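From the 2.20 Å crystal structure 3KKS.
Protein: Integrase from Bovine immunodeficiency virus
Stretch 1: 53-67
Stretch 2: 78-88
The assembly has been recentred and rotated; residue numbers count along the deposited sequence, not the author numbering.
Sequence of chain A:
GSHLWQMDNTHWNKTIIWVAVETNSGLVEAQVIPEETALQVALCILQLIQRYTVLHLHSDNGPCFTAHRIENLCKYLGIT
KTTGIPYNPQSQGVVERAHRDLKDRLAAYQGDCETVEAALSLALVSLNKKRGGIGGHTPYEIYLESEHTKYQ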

# COMPACT_ATOMS: atom_id res chain seq x y z
N THR A 53 9.94 -4.86 -3.52
CA THR A 53 9.93 -6.28 -3.77
C THR A 53 8.52 -6.72 -3.40
O THR A 53 8.06 -6.48 -2.28
CB THR A 53 10.93 -7.03 -2.89
OG1 THR A 53 12.26 -6.60 -3.22
CG2 THR A 53 10.82 -8.53 -3.08
N VAL A 54 7.82 -7.35 -4.34
CA VAL A 54 6.47 -7.81 -4.09
C VAL A 54 6.40 -9.26 -4.49
O VAL A 54 6.48 -9.60 -5.68
CB VAL A 54 5.46 -7.02 -4.93
CG1 VAL A 54 4.04 -7.50 -4.63
CG2 VAL A 54 5.61 -5.54 -4.66
N LEU A 55 6.25 -10.13 -3.50
CA LEU A 55 6.18 -11.56 -3.73
C LEU A 55 4.77 -12.11 -3.64
O LEU A 55 4.46 -13.14 -4.24
CB LEU A 55 7.08 -12.29 -2.73
CG LEU A 55 8.51 -12.53 -3.20
CD1 LEU A 55 8.90 -11.54 -4.29
CD2 LEU A 55 9.45 -12.44 -2.02
N HIS A 56 3.91 -11.42 -2.90
CA HIS A 56 2.55 -11.88 -2.73
C HIS A 56 1.64 -10.67 -2.61
O HIS A 56 1.92 -9.74 -1.84
CB HIS A 56 2.47 -12.77 -1.48
CG HIS A 56 1.15 -13.44 -1.29
ND1 HIS A 56 1.01 -14.57 -0.51
CD2 HIS A 56 -0.09 -13.14 -1.75
CE1 HIS A 56 -0.26 -14.93 -0.50
NE2 HIS A 56 -0.95 -14.08 -1.25
N LEU A 57 0.55 -10.69 -3.36
CA LEU A 57 -0.41 -9.59 -3.36
C LEU A 57 -1.78 -10.08 -2.90
O LEU A 57 -2.28 -11.10 -3.40
CB LEU A 57 -0.50 -9.01 -4.77
CG LEU A 57 -0.92 -7.55 -4.97
CD1 LEU A 57 -0.13 -6.62 -4.05
CD2 LEU A 57 -0.67 -7.17 -6.43
N HIS A 58 -2.39 -9.37 -1.96
CA HIS A 58 -3.70 -9.74 -1.43
C HIS A 58 -4.67 -8.56 -1.50
O HIS A 58 -4.25 -7.41 -1.47
CB HIS A 58 -3.56 -10.20 0.02
CG HIS A 58 -4.81 -10.78 0.60
ND1 HIS A 58 -5.35 -11.97 0.18
CD2 HIS A 58 -5.63 -10.32 1.58
CE1 HIS A 58 -6.45 -12.23 0.87
NE2 HIS A 58 -6.64 -11.24 1.72
N SER A 59 -5.96 -8.86 -1.60
CA SER A 59 -6.99 -7.82 -1.66
C SER A 59 -8.39 -8.44 -1.51
O SER A 59 -8.52 -9.64 -1.30
CB SER A 59 -6.92 -7.08 -2.98
OG SER A 59 -7.14 -7.98 -4.05
N ASP A 60 -9.42 -7.61 -1.62
CA ASP A 60 -10.78 -8.12 -1.53
C ASP A 60 -11.24 -8.54 -2.92
O ASP A 60 -10.50 -8.40 -3.89
CB ASP A 60 -11.75 -7.07 -0.96
CG ASP A 60 -11.79 -5.79 -1.76
OD1 ASP A 60 -11.90 -5.84 -3.00
OD2 ASP A 60 -11.72 -4.70 -1.14
N ASN A 61 -12.46 -9.04 -3.01
CA ASN A 61 -13.04 -9.52 -4.26
C ASN A 61 -13.49 -8.41 -5.20
O ASN A 61 -14.23 -8.66 -6.15
CB ASN A 61 -14.21 -10.45 -3.95
CG ASN A 61 -14.12 -11.75 -4.70
OD1 ASN A 61 -13.04 -12.33 -4.81
ND2 ASN A 61 -15.25 -12.23 -5.20
N GLY A 62 -13.05 -7.19 -4.93
CA GLY A 62 -13.44 -6.08 -5.78
C GLY A 62 -13.18 -6.41 -7.24
O GLY A 62 -12.20 -7.09 -7.55
N PRO A 63 -14.04 -5.96 -8.15
CA PRO A 63 -13.92 -6.19 -9.59
C PRO A 63 -12.59 -5.71 -10.17
O PRO A 63 -11.99 -6.38 -11.00
CB PRO A 63 -15.10 -5.42 -10.17
CG PRO A 63 -16.12 -5.54 -9.10
CD PRO A 63 -15.32 -5.30 -7.84
N CYS A 64 -12.13 -4.55 -9.73
CA CYS A 64 -10.88 -4.00 -10.24
C CYS A 64 -9.66 -4.74 -9.72
O CYS A 64 -8.54 -4.43 -10.11
CB CYS A 64 -10.78 -2.50 -9.91
SG CYS A 64 -10.75 -2.13 -8.16
N PHE A 65 -9.87 -5.71 -8.83
CA PHE A 65 -8.77 -6.49 -8.29
C PHE A 65 -8.80 -7.93 -8.81
O PHE A 65 -7.81 -8.65 -8.70
CB PHE A 65 -8.83 -6.54 -6.75
CG PHE A 65 -8.58 -5.21 -6.08
CD1 PHE A 65 -7.54 -4.39 -6.48
CD2 PHE A 65 -9.40 -4.79 -5.03
CE1 PHE A 65 -7.30 -3.16 -5.85
CE2 PHE A 65 -9.17 -3.56 -4.39
CZ PHE A 65 -8.13 -2.75 -4.80
N THR A 66 -9.94 -8.35 -9.38
CA THR A 66 -10.08 -9.72 -9.88
C THR A 66 -10.12 -9.89 -11.40
O THR A 66 -10.25 -11.02 -11.88
CB THR A 66 -11.34 -10.41 -9.29
OG1 THR A 66 -12.50 -9.62 -9.58
CG2 THR A 66 -11.21 -10.57 -7.79
N ALA A 67 -10.01 -8.80 -12.15
CA ALA A 67 -10.04 -8.87 -13.61
C ALA A 67 -8.89 -9.73 -14.12
O ALA A 67 -7.86 -9.85 -13.46
CB ALA A 67 -9.95 -7.48 -14.19
N GLY A 78 5.32 -12.75 -11.77
CA GLY A 78 5.67 -13.78 -10.81
C GLY A 78 5.25 -13.42 -9.40
O GLY A 78 6.02 -13.58 -8.46
N ILE A 79 4.02 -12.93 -9.26
CA ILE A 79 3.49 -12.54 -7.96
C ILE A 79 2.33 -13.44 -7.54
O ILE A 79 1.39 -13.64 -8.30
CB ILE A 79 2.99 -11.08 -7.97
CG1 ILE A 79 4.17 -10.12 -8.15
CG2 ILE A 79 2.26 -10.77 -6.68
CD1 ILE A 79 3.75 -8.68 -8.33
N THR A 80 2.39 -13.98 -6.34
CA THR A 80 1.31 -14.82 -5.85
C THR A 80 0.17 -13.89 -5.51
O THR A 80 0.36 -12.89 -4.82
CB THR A 80 1.73 -15.58 -4.60
OG1 THR A 80 2.92 -16.32 -4.88
CG2 THR A 80 0.63 -16.55 -4.18
N LYS A 81 -1.02 -14.20 -6.01
CA LYS A 81 -2.18 -13.36 -5.74
C LYS A 81 -3.29 -14.14 -5.07
O LYS A 81 -3.59 -15.27 -5.46
CB LYS A 81 -2.69 -12.74 -7.05
CG LYS A 81 -3.99 -11.96 -6.89
CD LYS A 81 -4.42 -11.33 -8.22
CE LYS A 81 -5.88 -10.90 -8.18
NZ LYS A 81 -6.18 -10.01 -7.04
N THR A 82 -3.88 -13.54 -4.05
CA THR A 82 -4.97 -14.15 -3.30
C THR A 82 -6.07 -13.12 -3.09
O THR A 82 -5.87 -11.93 -3.35
CB THR A 82 -4.49 -14.70 -1.94
OG1 THR A 82 -3.85 -13.65 -1.19
CG2 THR A 82 -3.50 -15.84 -2.15
N THR A 83 -7.22 -13.58 -2.62
CA THR A 83 -8.37 -12.70 -2.41
C THR A 83 -9.20 -13.09 -1.18
O THR A 83 -9.03 -14.17 -0.62
CB THR A 83 -9.27 -12.70 -3.67
OG1 THR A 83 -8.51 -12.25 -4.79
CG2 THR A 83 -10.47 -11.78 -3.49
N GLY A 84 -10.08 -12.19 -0.76
CA GLY A 84 -10.92 -12.46 0.39
C GLY A 84 -10.29 -12.11 1.72
O GLY A 84 -9.74 -12.96 2.40
N ILE A 85 -10.38 -10.84 2.09
CA ILE A 85 -9.84 -10.37 3.36
C ILE A 85 -10.56 -11.09 4.50
O ILE A 85 -11.77 -11.31 4.44
CB ILE A 85 -10.02 -8.84 3.49
CG1 ILE A 85 -9.21 -8.14 2.39
CG2 ILE A 85 -9.57 -8.37 4.87
CD1 ILE A 85 -9.33 -6.63 2.40
N PRO A 86 -9.83 -11.47 5.56
CA PRO A 86 -8.39 -11.25 5.75
C PRO A 86 -7.51 -12.37 5.20
O PRO A 86 -7.98 -13.32 4.57
CB PRO A 86 -8.24 -11.15 7.28
CG PRO A 86 -9.67 -11.11 7.82
CD PRO A 86 -10.44 -11.91 6.82
N TYR A 87 -6.21 -12.23 5.45
CA TYR A 87 -5.23 -13.22 5.05
C TYR A 87 -4.97 -13.96 6.36
O TYR A 87 -5.22 -15.16 6.47
CB TYR A 87 -3.95 -12.55 4.55
CG TYR A 87 -2.97 -13.53 3.96
CD1 TYR A 87 -3.25 -14.19 2.76
CD2 TYR A 87 -1.76 -13.82 4.60
CE1 TYR A 87 -2.37 -15.12 2.22
CE2 TYR A 87 -0.87 -14.75 4.07
CZ TYR A 87 -1.18 -15.40 2.88
OH TYR A 87 -0.29 -16.32 2.35
N ASN A 88 -4.47 -13.21 7.34
CA ASN A 88 -4.20 -13.73 8.67
C ASN A 88 -4.44 -12.59 9.67
O ASN A 88 -4.13 -11.44 9.38
CB ASN A 88 -2.77 -14.27 8.78
CG ASN A 88 -1.73 -13.18 8.97
OD1 ASN A 88 -1.72 -12.50 10.00
ND2 ASN A 88 -0.85 -13.02 7.99

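The two stretches lie side by side as neighbouring parallel strands, paired by H56 with T80 and L57 with K81 at CA-CA distances of 4.5 and 4.8 Å. Their axes approach to 4.6 Å with 16° between their N-to-C directions, and the contact buries 883 Å² summed over both sides.

Contact begins at V54, whose CG1 lies 3.9 Å from I79 CD1, an apolar pairing of two buried side chains. L55 turns its CA-to-CB bond away and contributes backbone instead: T80 N donates to L55 O at 3.1 Å, with an angle of 164° at the hydrogen.

H56 and T80 share one face of the sheet. T80 CG2 sits 4.0 Å from the centroid of the H56 ring and 4° off its normal, a CH-pi contact centred over the ring face. At the ring edge, H56 NE2 and T82 OG1 form a 2.9 Å hydrogen bond.

L57 uses both of its backbone polar groups, as every second residue does toward a given neighbour in a parallel ladder. Its N donates to T80 O at 2.6 Å and 169°, while L57 O accepts from T82 N at 3.0 Å and 159°; these bonds straddle K81. L57 O also receives a CA-H...O contact from K81 CA at 3.3 Å. On the sheet face shared with K81, L57 CB packs 3.8 Å from I79 CG2.

H58 returns to the face of H56, and its ND1 hydrogen-bonds T82 OG1 at 2.6 Å. One threonine hydroxyl therefore links two histidines that flank L57 in sequence and lie on the same face. Y87 covers a face of the H58 ring: its CB lies 4.2 Å from the ring centroid, 16° off the normal, and its aromatic edge is directed at that ring, with planes at 63°. H58 NE2, by contrast, is buried without a polar partner.

Beyond this point the backbone pairing loosens. S59 O accepts only a weak bond from G84 N, 3.0 Å long but bent to 125°, and a CA-H...O contact from T83 CA at 3.3 Å. D60 OD1 accepts from G62 N at 2.6 Å, bracing the turn within stretch 1. N61 OD1 comes within 2.9 Å of the methyl T83 CG2, a tight contact without hydrogen-bond character.

The chain then brings F65 back to stretch 2, where the K81 side chain, t through chi3 and p at chi4, delivers NZ to F65 O at 2.7 Å. This bond ties the short, weakly bonded helical segment to the strand.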